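Local coordinates for protein DsvD (Desulfovibrio vulgaris, PDB 1UCR), which is of uncertain function but may play an essential role in dissimilatory sulfite reduction, and carries a winged-helix motif that could bind DNA, at residues B[16-19]-B[20-24]; B[37-40]-B[41-45]. All coordinates share one frame; numbering follows the deposited sequence.

Interaction 1: B[16-19]-B[20-24]; sequences SGSK and SKFYF
Lys-19 lies over the ring of Phe-22 and ends at the backbone of Lys-21, so one flexible side chain meets both an apolar and a polar partner. Its CG sits 3.8 Å above the ring plane, shifted toward the rim near CZ of Phe-22, a CH-pi contact. Farther along, CE passes CE2 of Phe-22, and NZ stands 4.5 Å from the centroid of the Phe-22 ring, 24° off the normal, a cation-pi interaction over the same face. NZ also donates a hydrogen bond of 2.8 Å to Lys-21 O, in the carbonyl plane. The last torsion of the chain turns NZ aside (chi4 72°) after an extended run through CD and CE, which brings the ammonium to that oxygen. A lysine suits the place because its methylenes can cross an aromatic face while its charge goes on to a carbonyl. At the ring's edge, near its plane, OG of Ser-18 comes 4.0 Å from CE1 of Phe-22. Lys-19 O lies 3.5 Å from the same CE1, but above the plane on the lysine's side. The turn leads into strand 22-23, the short edge strand of the three-stranded antiparallel sheet in this winged-helix fold, where Phe-22 pairs through its backbone with Tyr-63. A phenylalanine suits this position, its buried ring taking Lys-19 on one face and meeting Phe-11 of helix 3-12 edge-to-face. Tyr-23, the last residue of the strand, is also the N-cap of helix 24-30, and its N is hydrogen-bonded to Asp-26 OD2.

Interaction 2: B[37-40]-B[41-45]; sequences REVK and KILTA. With SO4 (sulfate ion), chain E.
Thr-44 and Lys-40 meet one turn apart, where the threonine hydroxyl leans back on the helix backbone. OG1 of Thr-44 donates to Lys-40 O at 2.7 Å, from above the carbonyl plane, and Thr-44 N reaches the same oxygen from the other face, so two donors grip one acceptor. With OG1 set beside its own backbone N (chi1 -59°), the hydroxyl can turn back to the preceding turn. Along Lys-40, CB adjoins the peptide to Lys-41, and CG is 4.0 Å from Thr-44 OG1. A turn about CB-CG (chi2 65°) brings CD to 3.8 Å from that same OG1, a second about CG-CD leads away from the helix, and NZ is hydrogen-bonded to Tyr-63 OH on strand 60-65. On the buried side, Val-39 CG1 and Leu-43 CD1 touch at 3.9 Å, the two branched side chains lying side by side and pointing the same way, as suits a face packed on Phe-24. At the border of this face, OE1 of the exposed Glu-38 comes back to 3.7 Å from CG2 of Ile-42, which packs on helix 3-12. Near the helix start, a sulfate, probably from the crystallisation liquor, accepts at O1 from both N and NE of Arg-37, while NH2 of Arg-37 donates to O4 at 2.7 Å with an angle of 167°. The guanidinium meets the ion edge-on, and Gln-36 N adds a further donor. Regular i to i+4 bonds and an apolar inner face beside a charged outer one make this an amphipathic alpha-helix, helix 36-48 of the winged-helix fold.

In the fold
From the N terminus, helix 3-12 leads into the loop whose end, with the first residue of strand 22-23, forms interaction 1. The chain then passes directly into helix 24-30, and interaction 2 follows within helix 36-48, before strands 52-57 and 60-65. The two contacts are local and in series, neither nesting nor crossing, with centres about 17 Å apart on opposite sides of the chain's centre. Phe-24 joins them: from the end of interaction 1 its ring packs on Val-39, Lys-40 and Leu-43. Strand 60-65 is a second tie, pairing with strand 22-23 and receiving the tip of Lys-40.

Interaction 1: B[16-19]-B[20-24]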
loop_
_atom_site.group_PDB
_atom_site.type_symbol
_atom_site.label_atom_id
_atom_site.label_comp_id
_atom_site.label_asym_id
_atom_site.label_seq_id
_atom_site.Cartn_x
_atom_site.Cartn_y
_atom_site.Cartn_z
ATOM N N SER B 16 -1.292 15.375 -5.258
ATOM C CA SER B 16 -0.537 16.602 -5.407
ATOM C C SER B 16 0.490 16.795 -4.297
ATOM O O SER B 16 0.195 16.481 -3.144
ATOM C CB SER B 16 -1.469 17.829 -5.399
ATOM O OG SER B 16 -2.388 17.740 -6.492
ATOM N N GLY B 17 1.664 17.313 -4.678
ATOM C CA GLY B 17 2.721 17.584 -3.701
ATOM C C GLY B 17 3.227 16.312 -3.046
ATOM O O GLY B 17 3.652 16.329 -1.881
ATOM N N SER B 18 3.231 15.163 -3.772
ATOM C CA SER B 18 3.654 13.883 -3.183
ATOM C C SER B 18 4.740 13.223 -4.039
ATOM O O SER B 18 5.179 13.668 -5.117
ATOM C CB SER B 18 2.374 13.065 -2.947
ATOM O OG SER B 18 2.671 11.890 -2.176
ATOM N N LYS B 19 5.293 12.113 -3.578
ATOM C CA LYS B 19 6.265 11.307 -4.340
ATOM C C LYS B 19 6.281 9.967 -3.658
ATOM O O LYS B 19 5.561 9.654 -2.709
ATOM C CB LYS B 19 7.617 12.022 -4.396
ATOM C CG LYS B 19 8.206 12.295 -3.021
ATOM C CD LYS B 19 9.384 13.269 -3.178
ATOM C CE LYS B 19 10.023 13.664 -1.868
ATOM N NZ LYS B 19 10.842 12.623 -1.158
ATOM N N SER B 20 7.095 9.056 -4.212
ATOM C CA SER B 20 6.921 7.649 -3.881
ATOM C C SER B 20 7.438 7.320 -2.492
ATOM O O SER B 20 7.000 6.284 -1.967
ATOM C CB SER B 20 7.641 6.749 -4.921
ATOM O OG SER B 20 9.067 6.994 -4.890
ATOM N N LYS B 21 8.364 8.139 -1.982
ATOM C CA LYS B 21 8.951 7.853 -0.635
ATOM C C LYS B 21 9.415 9.150 -0.012
ATOM O O LYS B 21 9.730 10.128 -0.679
ATOM C CB LYS B 21 10.055 6.806 -0.706
ATOM C CG LYS B 21 11.185 7.198 -1.641
ATOM C CD LYS B 21 12.252 6.058 -1.777
ATOM C CE LYS B 21 13.376 6.522 -2.670
ATOM N NZ LYS B 21 14.403 5.476 -2.918
ATOM N N PHE B 22 9.461 9.159 1.323
ATOM C CA PHE B 22 9.817 10.300 2.136
ATOM C C PHE B 22 10.809 9.848 3.214
ATOM O O PHE B 22 10.790 8.707 3.646
ATOM C CB PHE B 22 8.573 10.910 2.776
ATOM C CG PHE B 22 7.712 11.661 1.802
ATOM C CD1 PHE B 22 6.730 10.989 1.069
ATOM C CD2 PHE B 22 7.853 13.047 1.630
ATOM C CE1 PHE B 22 5.904 11.670 0.179
ATOM C CE2 PHE B 22 7.020 13.721 0.733
ATOM C CZ PHE B 22 6.038 13.036 0.064
ATOM N N TYR B 23 11.674 10.758 3.649
ATOM C CA TYR B 23 12.607 10.474 4.732
ATOM C C TYR B 23 11.913 10.232 6.051
ATOM O O TYR B 23 10.863 10.795 6.310
ATOM C CB TYR B 23 13.558 11.689 4.936
ATOM C CG TYR B 23 14.459 11.866 3.732
ATOM C CD1 TYR B 23 14.322 12.987 2.906
ATOM C CD2 TYR B 23 15.455 10.958 3.419
ATOM C CE1 TYR B 23 15.177 13.155 1.810
ATOM C CE2 TYR B 23 16.275 11.077 2.349
ATOM C CZ TYR B 23 16.122 12.211 1.539
ATOM O OH TYR B 23 16.954 12.305 0.432
ATOM N N PHE B 24 12.576 9.473 6.922
ATOM C CA PHE B 24 12.104 9.396 8.306
ATOM C C PHE B 24 11.782 10.759 8.865
ATOM O O PHE B 24 10.727 10.993 9.447
ATOM C CB PHE B 24 13.214 8.711 9.129
ATOM C CG PHE B 24 12.833 8.698 10.608
ATOM C CD1 PHE B 24 11.723 7.977 11.074
ATOM C CD2 PHE B 24 13.526 9.437 11.536
ATOM C CE1 PHE B 24 11.351 8.005 12.406
ATOM C CE2 PHE B 24 13.204 9.448 12.904
ATOM C CZ PHE B 24 12.097 8.724 13.344
#

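Interaction 2: B[37-40]-B[41-45]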
loop_
_atom_site.group_PDB
_atom_site.type_symbol
_atom_site.label_atom_id
_atom_site.label_comp_id
_atom_site.label_asym_id
_atom_site.label_seq_id
_atom_site.Cartn_x
_atom_site.Cartn_y
_atom_site.Cartn_z
ATOM N N ARG B 37 11.007 8.558 18.649
ATOM C CA ARG B 37 11.049 7.099 18.801
ATOM C C ARG B 37 9.708 6.486 18.454
ATOM O O ARG B 37 9.614 5.379 17.881
ATOM C CB ARG B 37 11.420 6.687 20.263
ATOM C CG ARG B 37 12.856 6.904 20.648
ATOM C CD ARG B 37 13.076 6.749 22.153
ATOM N NE ARG B 37 12.650 8.039 22.715
ATOM C CZ ARG B 37 12.227 8.237 23.947
ATOM N NH1 ARG B 37 12.211 7.152 24.708
ATOM N NH2 ARG B 37 11.881 9.464 24.265
ATOM N N GLU B 38 8.618 7.190 18.844
ATOM C CA GLU B 38 7.283 6.646 18.549
ATOM C C GLU B 38 7.004 6.744 17.046
ATOM O O GLU B 38 6.373 5.836 16.483
ATOM C CB GLU B 38 6.246 7.403 19.381
ATOM C CG GLU B 38 4.834 6.888 19.157
ATOM C CD GLU B 38 4.573 5.458 19.580
ATOM O OE1 GLU B 38 3.419 5.004 19.309
ATOM O OE2 GLU B 38 5.423 4.753 20.187
ATOM N N VAL B 39 7.453 7.795 16.363
ATOM C CA VAL B 39 7.292 7.850 14.904
ATOM C C VAL B 39 7.998 6.665 14.274
ATOM O O VAL B 39 7.480 5.988 13.388
ATOM C CB VAL B 39 7.776 9.204 14.339
ATOM C CG1 VAL B 39 7.624 9.213 12.816
ATOM C CG2 VAL B 39 7.022 10.369 14.966
ATOM N N LYS B 40 9.223 6.367 14.740
ATOM C CA LYS B 40 9.929 5.204 14.201
ATOM C C LYS B 40 9.142 3.937 14.459
ATOM O O LYS B 40 9.015 3.100 13.573
ATOM C CB LYS B 40 11.336 5.113 14.820
ATOM C CG LYS B 40 12.118 3.886 14.316
ATOM C CD LYS B 40 12.501 3.824 12.839
ATOM C CE LYS B 40 13.526 4.921 12.460
ATOM N NZ LYS B 40 13.975 4.678 11.004
ATOM N N LYS B 41 8.564 3.772 15.656
ATOM C CA LYS B 41 7.786 2.559 15.935
ATOM C C LYS B 41 6.568 2.444 15.056
ATOM O O LYS B 41 6.260 1.359 14.555
ATOM C CB LYS B 41 7.404 2.545 17.428
ATOM C CG LYS B 41 8.554 2.240 18.401
ATOM C CD LYS B 41 9.004 0.796 18.374
ATOM C CE LYS B 41 10.114 0.451 19.354
ATOM N NZ LYS B 41 9.863 0.773 20.795
ATOM N N ILE B 42 5.830 3.546 14.865
ATOM C CA ILE B 42 4.634 3.364 14.039
ATOM C C ILE B 42 4.948 3.132 12.590
ATOM O O ILE B 42 4.255 2.321 11.946
ATOM C CB ILE B 42 3.593 4.448 14.225
ATOM C CG1 ILE B 42 4.006 5.742 13.632
ATOM C CG2 ILE B 42 3.122 4.595 15.674
ATOM C CD1 ILE B 42 2.880 6.771 13.639
ATOM N N LEU B 43 5.992 3.781 12.062
ATOM C CA LEU B 43 6.385 3.506 10.684
ATOM C C LEU B 43 6.831 2.052 10.532
ATOM O O LEU B 43 6.509 1.389 9.522
ATOM C CB LEU B 43 7.534 4.464 10.277
ATOM C CG LEU B 43 7.102 5.917 10.109
ATOM C CD1 LEU B 43 8.344 6.776 9.914
ATOM C CD2 LEU B 43 6.167 6.108 8.912
ATOM N N THR B 44 7.581 1.542 11.513
ATOM C CA THR B 44 8.070 0.176 11.419
ATOM C C THR B 44 6.919 -0.794 11.462
ATOM O O THR B 44 6.940 -1.784 10.710
ATOM C CB THR B 44 9.038 -0.086 12.611
ATOM O OG1 THR B 44 10.120 0.846 12.542
ATOM C CG2 THR B 44 9.599 -1.468 12.495
ATOM N N ALA B 45 5.909 -0.552 12.308
ATOM C CA ALA B 45 4.753 -1.440 12.337
ATOM C C ALA B 45 4.019 -1.425 11.019
ATOM O O ALA B 45 3.592 -2.470 10.540
ATOM C CB ALA B 45 3.818 -0.962 13.444
HETATM S S SO4 E . 12.415 11.562 21.311
HETATM O O1 SO4 E . 12.213 10.206 20.806
HETATM O O2 SO4 E . 11.518 12.540 20.616
HETATM O O3 SO4 E . 13.833 11.994 21.249
HETATM O O4 SO4 E . 12.039 11.643 22.757
#